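PDB 2PPG: putative isomerase from Sinorhizobium meliloti, which is a putative isomerase of the enolase superfamily, pairing an enolase-type N-terminal domain with a C-terminal TIM-barrel domain. Local coordinates for residues K187-V192 against D217-H222; A158-L163 against K181-F186. All coordinates share one frame; numbering follows the deposited sequence.

Contact 1: residues K187-V192 against D217-H222; sequences KFASPV and DMHWAH
The His219 ring takes Pro191 over one face and the backbone O of Asp217 at its edge. Pro191 CG sits 3.8 Å from the centroid of the His219 ring, a CH-pi contact shifted toward the rim at ND1 and CG. Ala189 CB approaches obliquely and lies 3.8 Å from His219 CE1. In plane with the ring, His219 ND1 gives a weak, nearly straight bond to Asp217 O. The site is the C-terminal end of two neighbouring parallel strands of the TIM barrel, 185-189 and 213-217. Asp217 N bonds to Phe188 O at 3.0 Å, and Ser190 N bonds to Asp217 O at 3.0 Å. The two bonds hold Asp217 by its N-H and its O and set Ala189 opposite Asp217 in parallel pairing.

Asp217 CG is anti to the backbone N (chi1 180°), and OD1 accepts from His219 N two residues on. This is an Asx turn; the N-H of His219 meets Asp217 OD1 on the anti side, 29° out of the carboxylate plane. The Lys187 chain passes obliquely across Asp217, with Lys187 CE 3.6 Å from Asp217 CB. Lys187 NZ is held mainly by Glu243, also by Glu344 and Tyr159 OH, and reaches Asp217 OD2 in a long salt bridge of 3.9 Å. Phe188 packs on helices 197-208 and 224-234, and Met218, a selenomethionine, on helix 224-234. Ser190 OG leans over Met218 CA at 3.3 Å and adds a weak bond to Asp217 O, the third N-H or O-H donor on that oxygen.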
ATOM      1  N   LYS A 187      -8.140 -30.866 -20.121  1.00 26.95           N
ATOM      2  CA  LYS A 187      -6.933 -30.458 -19.415  1.00 26.17           C
ATOM      3  C   LYS A 187      -5.860 -31.527 -19.585  1.00 28.34           C
ATOM      4  O   LYS A 187      -6.109 -32.705 -19.364  1.00 33.95           O
ATOM      5  CB  LYS A 187      -7.220 -30.250 -17.926  1.00 26.19           C
ATOM      6  CG  LYS A 187      -6.098 -29.552 -17.177  1.00 27.12           C
ATOM      7  CD  LYS A 187      -6.434 -29.379 -15.723  1.00 28.06           C
ATOM      8  CE  LYS A 187      -6.181 -30.648 -14.941  1.00 31.28           C
ATOM      9  NZ  LYS A 187      -6.893 -30.583 -13.643  1.00 28.77           N
ATOM     10  N   PHE A 188      -4.667 -31.120 -19.981  1.00 32.65           N
ATOM     11  CA  PHE A 188      -3.528 -32.035 -20.010  1.00 34.09           C
ATOM     12  C   PHE A 188      -2.527 -31.667 -18.929  1.00 35.62           C
ATOM     13  O   PHE A 188      -2.379 -30.497 -18.580  1.00 32.16           O
ATOM     14  CB  PHE A 188      -2.842 -31.995 -21.373  1.00 32.62           C
ATOM     15  CG  PHE A 188      -2.157 -30.692 -21.675  1.00 29.65           C
ATOM     16  CD1 PHE A 188      -0.791 -30.534 -21.446  1.00 33.99           C
ATOM     17  CD2 PHE A 188      -2.855 -29.640 -22.209  1.00 28.81           C
ATOM     18  CE1 PHE A 188      -0.146 -29.348 -21.737  1.00 27.87           C
ATOM     19  CE2 PHE A 188      -2.213 -28.450 -22.501  1.00 31.02           C
ATOM     20  CZ  PHE A 188      -0.859 -28.308 -22.264  1.00 28.77           C
ATOM     21  N   ALA A 189      -1.833 -32.673 -18.408  1.00 43.87           N
ATOM     22  CA  ALA A 189      -0.763 -32.451 -17.419  1.00 45.62           C
ATOM     23  C   ALA A 189       0.550 -32.156 -18.124  1.00 43.41           C
ATOM     24  O   ALA A 189       0.912 -32.850 -19.068  1.00 40.47           O
ATOM     25  CB  ALA A 189      -0.609 -33.666 -16.501  1.00 45.45           C
ATOM     26  N   SER A 190       1.262 -31.130 -17.664  1.00 47.37           N
ATOM     27  CA  SER A 190       2.578 -30.792 -18.229  1.00 50.25           C
ATOM     28  C   SER A 190       3.723 -31.796 -17.956  1.00 53.81           C
ATOM     29  O   SER A 190       4.651 -31.868 -18.757  1.00 56.05           O
ATOM     30  CB  SER A 190       2.998 -29.365 -17.866  1.00 47.97           C
ATOM     31  OG  SER A 190       3.348 -29.262 -16.504  1.00 49.10           O
ATOM     32  N   PRO A 191       3.685 -32.550 -16.829  1.00 57.20           N
ATOM     33  CA  PRO A 191       4.599 -33.699 -16.669  1.00 59.41           C
ATOM     34  C   PRO A 191       4.510 -34.763 -17.769  1.00 60.82           C
ATOM     35  O   PRO A 191       5.258 -35.742 -17.746  1.00 63.38           O
ATOM     36  CB  PRO A 191       4.154 -34.321 -15.337  1.00 58.47           C
ATOM     37  CG  PRO A 191       3.560 -33.209 -14.586  1.00 57.75           C
ATOM     38  CD  PRO A 191       2.874 -32.346 -15.612  1.00 57.94           C
ATOM     39  N   VAL A 192       3.601 -34.580 -18.715  1.00 59.98           N
ATOM     40  CA  VAL A 192       3.379 -35.569 -19.753  1.00 61.62           C
ATOM     41  C   VAL A 192       3.751 -34.989 -21.115  1.00 63.40           C
ATOM     42  O   VAL A 192       4.024 -35.731 -22.063  1.00 64.70           O
ATOM     43  CB  VAL A 192       1.909 -36.085 -19.722  1.00 61.13           C
ATOM     44  CG1 VAL A 192       1.413 -36.482 -21.101  1.00 60.84           C
ATOM     45  CG2 VAL A 192       1.763 -37.237 -18.732  1.00 59.51           C
ATOM     46  N   ASP A 217      -2.450 -28.125 -16.711  1.00 31.42           N
ATOM     47  CA  ASP A 217      -2.087 -28.308 -15.315  1.00 33.85           C
ATOM     48  C   ASP A 217      -0.561 -28.385 -15.226  1.00 35.32           C
ATOM     49  O   ASP A 217       0.038 -29.367 -15.632  1.00 36.86           O
ATOM     50  CB  ASP A 217      -2.757 -29.568 -14.760  1.00 35.67           C
ATOM     51  CG  ASP A 217      -2.424 -29.835 -13.289  1.00 40.84           C
ATOM     52  OD1 ASP A 217      -1.528 -29.178 -12.715  1.00 41.87           O
ATOM     53  OD2 ASP A 217      -3.072 -30.724 -12.693  1.00 45.06           O
HETATM   54  N   MSE A 218       0.059 -27.351 -14.668  1.00 40.49           N
HETATM   55  CA  MSE A 218       1.512 -27.209 -14.693  1.00 45.35           C
HETATM   56  C   MSE A 218       2.294 -27.817 -13.531  1.00 40.38           C
HETATM   57  O   MSE A 218       3.518 -27.735 -13.499  1.00 34.68           O
HETATM   58  CB  MSE A 218       1.867 -25.748 -14.826  1.00 50.04           C
HETATM   59  CG  MSE A 218       1.445 -25.184 -16.140  1.00 52.70           C
HETATM   60 SE   MSE A 218       1.486 -23.261 -16.070  1.00 61.58          SE
HETATM   61  CE  MSE A 218       0.253 -22.979 -17.544  1.00 58.15           C
ATOM     62  N   HIS A 219       1.590 -28.408 -12.576  1.00 38.29           N
ATOM     63  CA  HIS A 219       2.240 -29.160 -11.499  1.00 37.74           C
ATOM     64  C   HIS A 219       3.356 -28.416 -10.745  1.00 35.05           C
ATOM     65  O   HIS A 219       4.453 -28.957 -10.566  1.00 31.69           O
ATOM     66  CB  HIS A 219       2.742 -30.525 -12.011  1.00 38.21           C
ATOM     67  CG  HIS A 219       1.675 -31.571 -12.077  1.00 40.94           C
ATOM     68  ND1 HIS A 219       0.683 -31.567 -13.040  1.00 41.02           N
ATOM     69  CD2 HIS A 219       1.432 -32.647 -11.291  1.00 40.66           C
ATOM     70  CE1 HIS A 219      -0.123 -32.595 -12.840  1.00 41.62           C
ATOM     71  NE2 HIS A 219       0.308 -33.265 -11.786  1.00 41.37           N
ATOM     72  N   TRP A 220       3.073 -27.180 -10.330  1.00 30.16           N
ATOM     73  CA  TRP A 220       3.810 -26.525  -9.236  1.00 36.40           C
ATOM     74  C   TRP A 220       5.286 -26.138  -9.462  1.00 38.77           C
ATOM     75  O   TRP A 220       5.658 -24.995  -9.233  1.00 41.01           O
ATOM     76  CB  TRP A 220       3.713 -27.357  -7.952  1.00 30.03           C
ATOM     77  CG  TRP A 220       2.318 -27.619  -7.490  1.00 30.60           C
ATOM     78  CD1 TRP A 220       1.521 -26.772  -6.778  1.00 29.79           C
ATOM     79  CD2 TRP A 220       1.563 -28.827  -7.670  1.00 30.45           C
ATOM     80  NE1 TRP A 220       0.309 -27.372  -6.514  1.00 30.35           N
ATOM     81  CE2 TRP A 220       0.310 -28.632  -7.050  1.00 29.15           C
ATOM     82  CE3 TRP A 220       1.818 -30.048  -8.303  1.00 29.53           C
ATOM     83  CZ2 TRP A 220      -0.685 -29.612  -7.045  1.00 27.67           C
ATOM     84  CZ3 TRP A 220       0.825 -31.021  -8.296  1.00 29.10           C
ATOM     85  CH2 TRP A 220      -0.407 -30.796  -7.667  1.00 27.50           C
ATOM     86  N   ALA A 221       6.118 -27.092  -9.878  1.00 40.38           N
ATOM     87  CA  ALA A 221       7.580 -26.918  -9.922  1.00 39.72           C
ATOM     88  C   ALA A 221       8.068 -25.870 -10.926  1.00 39.97           C
ATOM     89  O   ALA A 221       8.799 -26.207 -11.862  1.00 40.60           O
ATOM     90  CB  ALA A 221       8.259 -28.258 -10.200  1.00 36.27           C
ATOM     91  N   HIS A 222       7.659 -24.612 -10.731  1.00 37.80           N
ATOM     92  CA  HIS A 222       8.108 -23.487 -11.563  1.00 35.47           C
ATOM     93  C   HIS A 222       8.206 -22.218 -10.728  1.00 36.51           C
ATOM     94  O   HIS A 222       7.453 -22.040  -9.764  1.00 33.46           O
ATOM     95  CB  HIS A 222       7.145 -23.217 -12.720  1.00 35.93           C
ATOM     96  CG  HIS A 222       6.863 -24.410 -13.577  1.00 40.54           C
ATOM     97  ND1 HIS A 222       7.791 -24.940 -14.449  1.00 40.41           N
ATOM     98  CD2 HIS A 222       5.750 -25.174 -13.703  1.00 41.82           C
ATOM     99  CE1 HIS A 222       7.261 -25.976 -15.076  1.00 40.73           C
ATOM    100  NE2 HIS A 222       6.026 -26.142 -14.639  1.00 39.86           N
TER

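Contact 2: residues A158-L163 against K181-F186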
ATOM      1  N   ALA A 158     -18.672 -31.182 -17.184  1.00 30.85           N
ATOM      2  CA  ALA A 158     -17.477 -31.926 -16.800  1.00 28.56           C
ATOM      3  C   ALA A 158     -16.389 -31.626 -17.807  1.00 28.96           C
ATOM      4  O   ALA A 158     -16.681 -31.320 -18.955  1.00 33.23           O
ATOM      5  CB  ALA A 158     -17.769 -33.399 -16.769  1.00 21.12           C
ATOM      6  N   TYR A 159     -15.134 -31.700 -17.398  1.00 28.30           N
ATOM      7  CA  TYR A 159     -14.071 -31.628 -18.397  1.00 27.69           C
ATOM      8  C   TYR A 159     -13.165 -32.826 -18.277  1.00 25.27           C
ATOM      9  O   TYR A 159     -12.918 -33.314 -17.175  1.00 24.67           O
ATOM     10  CB  TYR A 159     -13.282 -30.323 -18.322  1.00 26.51           C
ATOM     11  CG  TYR A 159     -12.391 -30.148 -17.108  1.00 26.69           C
ATOM     12  CD1 TYR A 159     -11.105 -30.686 -17.085  1.00 27.50           C
ATOM     13  CD2 TYR A 159     -12.804 -29.399 -16.018  1.00 25.26           C
ATOM     14  CE1 TYR A 159     -10.279 -30.520 -16.018  1.00 26.56           C
ATOM     15  CE2 TYR A 159     -11.974 -29.217 -14.935  1.00 26.60           C
ATOM     16  CZ  TYR A 159     -10.709 -29.785 -14.940  1.00 28.86           C
ATOM     17  OH  TYR A 159      -9.855 -29.623 -13.870  1.00 29.14           O
ATOM     18  N   ILE A 160     -12.703 -33.296 -19.427  1.00 26.34           N
ATOM     19  CA  ILE A 160     -11.780 -34.411 -19.532  1.00 29.00           C
ATOM     20  C   ILE A 160     -10.411 -34.012 -19.017  1.00 30.20           C
ATOM     21  O   ILE A 160      -9.804 -33.053 -19.494  1.00 31.54           O
ATOM     22  CB  ILE A 160     -11.636 -34.862 -20.994  1.00 33.04           C
ATOM     23  CG1 ILE A 160     -12.968 -35.391 -21.513  1.00 32.81           C
ATOM     24  CG2 ILE A 160     -10.558 -35.935 -21.122  1.00 33.22           C
ATOM     25  CD1 ILE A 160     -13.325 -36.730 -20.916  1.00 35.94           C
ATOM     26  N   SER A 161      -9.935 -34.761 -18.032  1.00 35.96           N
ATOM     27  CA  SER A 161      -8.658 -34.495 -17.398  1.00 36.53           C
ATOM     28  C   SER A 161      -7.750 -35.665 -17.649  1.00 37.34           C
ATOM     29  O   SER A 161      -8.174 -36.814 -17.530  1.00 36.51           O
ATOM     30  CB  SER A 161      -8.846 -34.347 -15.895  1.00 38.84           C
ATOM     31  OG  SER A 161      -7.650 -33.904 -15.282  1.00 42.37           O
ATOM     32  N   GLY A 162      -6.502 -35.374 -18.001  1.00 41.09           N
ATOM     33  CA  GLY A 162      -5.509 -36.419 -18.230  1.00 44.98           C
ATOM     34  C   GLY A 162      -5.681 -37.220 -19.508  1.00 47.29           C
ATOM     35  O   GLY A 162      -6.761 -37.750 -19.808  1.00 50.43           O
ATOM     36  N   LEU A 163      -4.598 -37.323 -20.265  1.00 47.75           N
ATOM     37  CA  LEU A 163      -4.611 -38.069 -21.513  1.00 46.62           C
ATOM     38  C   LEU A 163      -3.434 -39.011 -21.501  1.00 48.24           C
ATOM     39  O   LEU A 163      -2.364 -38.649 -21.967  1.00 45.39           O
ATOM     40  CB  LEU A 163      -4.488 -37.118 -22.694  1.00 41.18           C
ATOM     41  CG  LEU A 163      -5.516 -35.995 -22.746  1.00 38.91           C
ATOM     42  CD1 LEU A 163      -5.108 -34.969 -23.781  1.00 37.82           C
ATOM     43  CD2 LEU A 163      -6.908 -36.569 -23.036  1.00 39.10           C
ATOM     44  N   LYS A 181     -17.684 -38.292 -27.790  1.00 45.61           N
ATOM     45  CA  LYS A 181     -18.596 -38.726 -26.740  1.00 44.45           C
ATOM     46  C   LYS A 181     -19.343 -37.571 -26.048  1.00 43.33           C
ATOM     47  O   LYS A 181     -20.117 -37.802 -25.120  1.00 45.94           O
ATOM     48  CB  LYS A 181     -17.866 -39.590 -25.713  1.00 44.06           C
ATOM     49  CG  LYS A 181     -17.690 -41.037 -26.133  1.00 45.34           C
ATOM     50  CD  LYS A 181     -16.517 -41.668 -25.402  1.00 47.46           C
ATOM     51  CE  LYS A 181     -16.485 -43.168 -25.587  1.00 51.44           C
ATOM     52  NZ  LYS A 181     -15.299 -43.756 -24.909  1.00 54.24           N
ATOM     53  N   GLY A 182     -19.121 -36.340 -26.500  1.00 41.03           N
ATOM     54  CA  GLY A 182     -19.891 -35.189 -26.018  1.00 38.64           C
ATOM     55  C   GLY A 182     -19.194 -34.238 -25.054  1.00 38.09           C
ATOM     56  O   GLY A 182     -19.844 -33.398 -24.425  1.00 38.36           O
ATOM     57  N   PHE A 183     -17.877 -34.360 -24.927  1.00 36.51           N
ATOM     58  CA  PHE A 183     -17.120 -33.472 -24.055  1.00 37.94           C
ATOM     59  C   PHE A 183     -16.451 -32.373 -24.867  1.00 39.78           C
ATOM     60  O   PHE A 183     -15.979 -32.620 -25.979  1.00 44.55           O
ATOM     61  CB  PHE A 183     -16.087 -34.264 -23.263  1.00 38.66           C
ATOM     62  CG  PHE A 183     -16.687 -35.228 -22.280  1.00 40.73           C
ATOM     63  CD1 PHE A 183     -16.706 -34.933 -20.925  1.00 41.12           C
ATOM     64  CD2 PHE A 183     -17.232 -36.432 -22.705  1.00 41.30           C
ATOM     65  CE1 PHE A 183     -17.262 -35.820 -20.002  1.00 40.28           C
ATOM     66  CE2 PHE A 183     -17.785 -37.327 -21.790  1.00 44.10           C
ATOM     67  CZ  PHE A 183     -17.804 -37.014 -20.431  1.00 40.58           C
ATOM     68  N   SER A 184     -16.409 -31.158 -24.326  1.00 36.79           N
ATOM     69  CA  SER A 184     -15.795 -30.038 -25.048  1.00 35.71           C
ATOM     70  C   SER A 184     -14.867 -29.177 -24.184  1.00 34.64           C
ATOM     71  O   SER A 184     -14.622 -28.010 -24.494  1.00 32.03           O
ATOM     72  CB  SER A 184     -16.878 -29.179 -25.680  1.00 37.06           C
ATOM     73  OG  SER A 184     -17.918 -28.969 -24.738  1.00 44.67           O
ATOM     74  N   SER A 185     -14.361 -29.760 -23.099  1.00 33.90           N
ATOM     75  CA  SER A 185     -13.392 -29.092 -22.228  1.00 32.15           C
ATOM     76  C   SER A 185     -12.332 -30.110 -21.861  1.00 32.62           C
ATOM     77  O   SER A 185     -12.645 -31.282 -21.628  1.00 33.07           O
ATOM     78  CB  SER A 185     -14.056 -28.546 -20.969  1.00 30.80           C
ATOM     79  OG  SER A 185     -14.886 -27.448 -21.259  1.00 32.83           O
ATOM     80  N   PHE A 186     -11.078 -29.672 -21.830  1.00 28.36           N
ATOM     81  CA  PHE A 186      -9.955 -30.594 -21.690  1.00 26.82           C
ATOM     82  C   PHE A 186      -8.868 -30.002 -20.817  1.00 26.71           C
ATOM     83  O   PHE A 186      -8.709 -28.784 -20.756  1.00 27.62           O
ATOM     84  CB  PHE A 186      -9.408 -30.964 -23.086  1.00 28.17           C
ATOM     85  CG  PHE A 186     -10.446 -31.599 -23.973  1.00 28.73           C
ATOM     86  CD1 PHE A 186     -10.593 -32.978 -24.014  1.00 31.84           C
ATOM     87  CD2 PHE A 186     -11.330 -30.813 -24.702  1.00 27.96           C
ATOM     88  CE1 PHE A 186     -11.598 -33.557 -24.786  1.00 32.49           C
ATOM     89  CE2 PHE A 186     -12.327 -31.382 -25.468  1.00 26.89           C
ATOM     90  CZ  PHE A 186     -12.467 -32.754 -25.508  1.00 26.98           C
TER
HETATM   91  O   HOH W   1     -17.217 -31.136 -21.525  1.00 27.12           O
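Ile160 fills the hollow between Phe183 and Phe186. Its CD1 stands over one face of the Phe183 ring, 4.0 Å from the centroid and 18° off the normal, displaced toward the rim. A chi2 of -72° turns CD1 onto that face, while CG1 rests 3.7 Å from Phe183 CB. Phe186 runs alongside Ile160, pointing the same way, and its CD1 lies 3.7 Å from Ile160 CB. Ala158 CB meets Phe183 at the ring edge, near its plane.

The contact joins the two parallel strands of a beta-alpha-beta unit of the TIM barrel: strand 155-161, helix 168-180 and strand 185-189, with Phe183 in the turn before the second strand. Trp178 of that helix packs on Ile160 and meets the Phe183 ring edge-to-face. At the end of the helix, Gly182 forms a Schellman motif that leads the chain into the second strand.

On the other side of the sheet Tyr159 CB and Ser185 CB come within 3.3 Å. The Tyr159 ring then leads away and meets Trp240 edge-to-face, and Ser185 OG bonds to Arg213. Between the backbones, Ile160 N donates to Ser185 O at 3.0 Å, and Phe186 CA makes a CA-H...O contact with Ile160 O. Further back toward the strand start, a water links the two segments: it donates to Ala158 O at 2.6 Å and accepts from Ser184 N at 2.9 Å.

How the contacts relate
Both contacts are buried and both use strand 185-189. Contact 2 pairs the start of that strand with strand 155-161. Contact 1 pairs its end with strand 213-217 on the other side and runs into the loops beyond. The two meet directly: Lys187 N probably bonds to Ile160 O (2.8 Å), and Lys187 O probably bonds to Gly162 N (3.0 Å). Their chemistry follows their place in the barrel. Contact 2 is mostly apolar, with Ile160 and Phe186 touching helix 168-180. Contact 1 is more polar, with a lysine and an aspartate near the strand ends and a histidine in the loop beyond, where enolase-superfamily proteins characteristically place their active site.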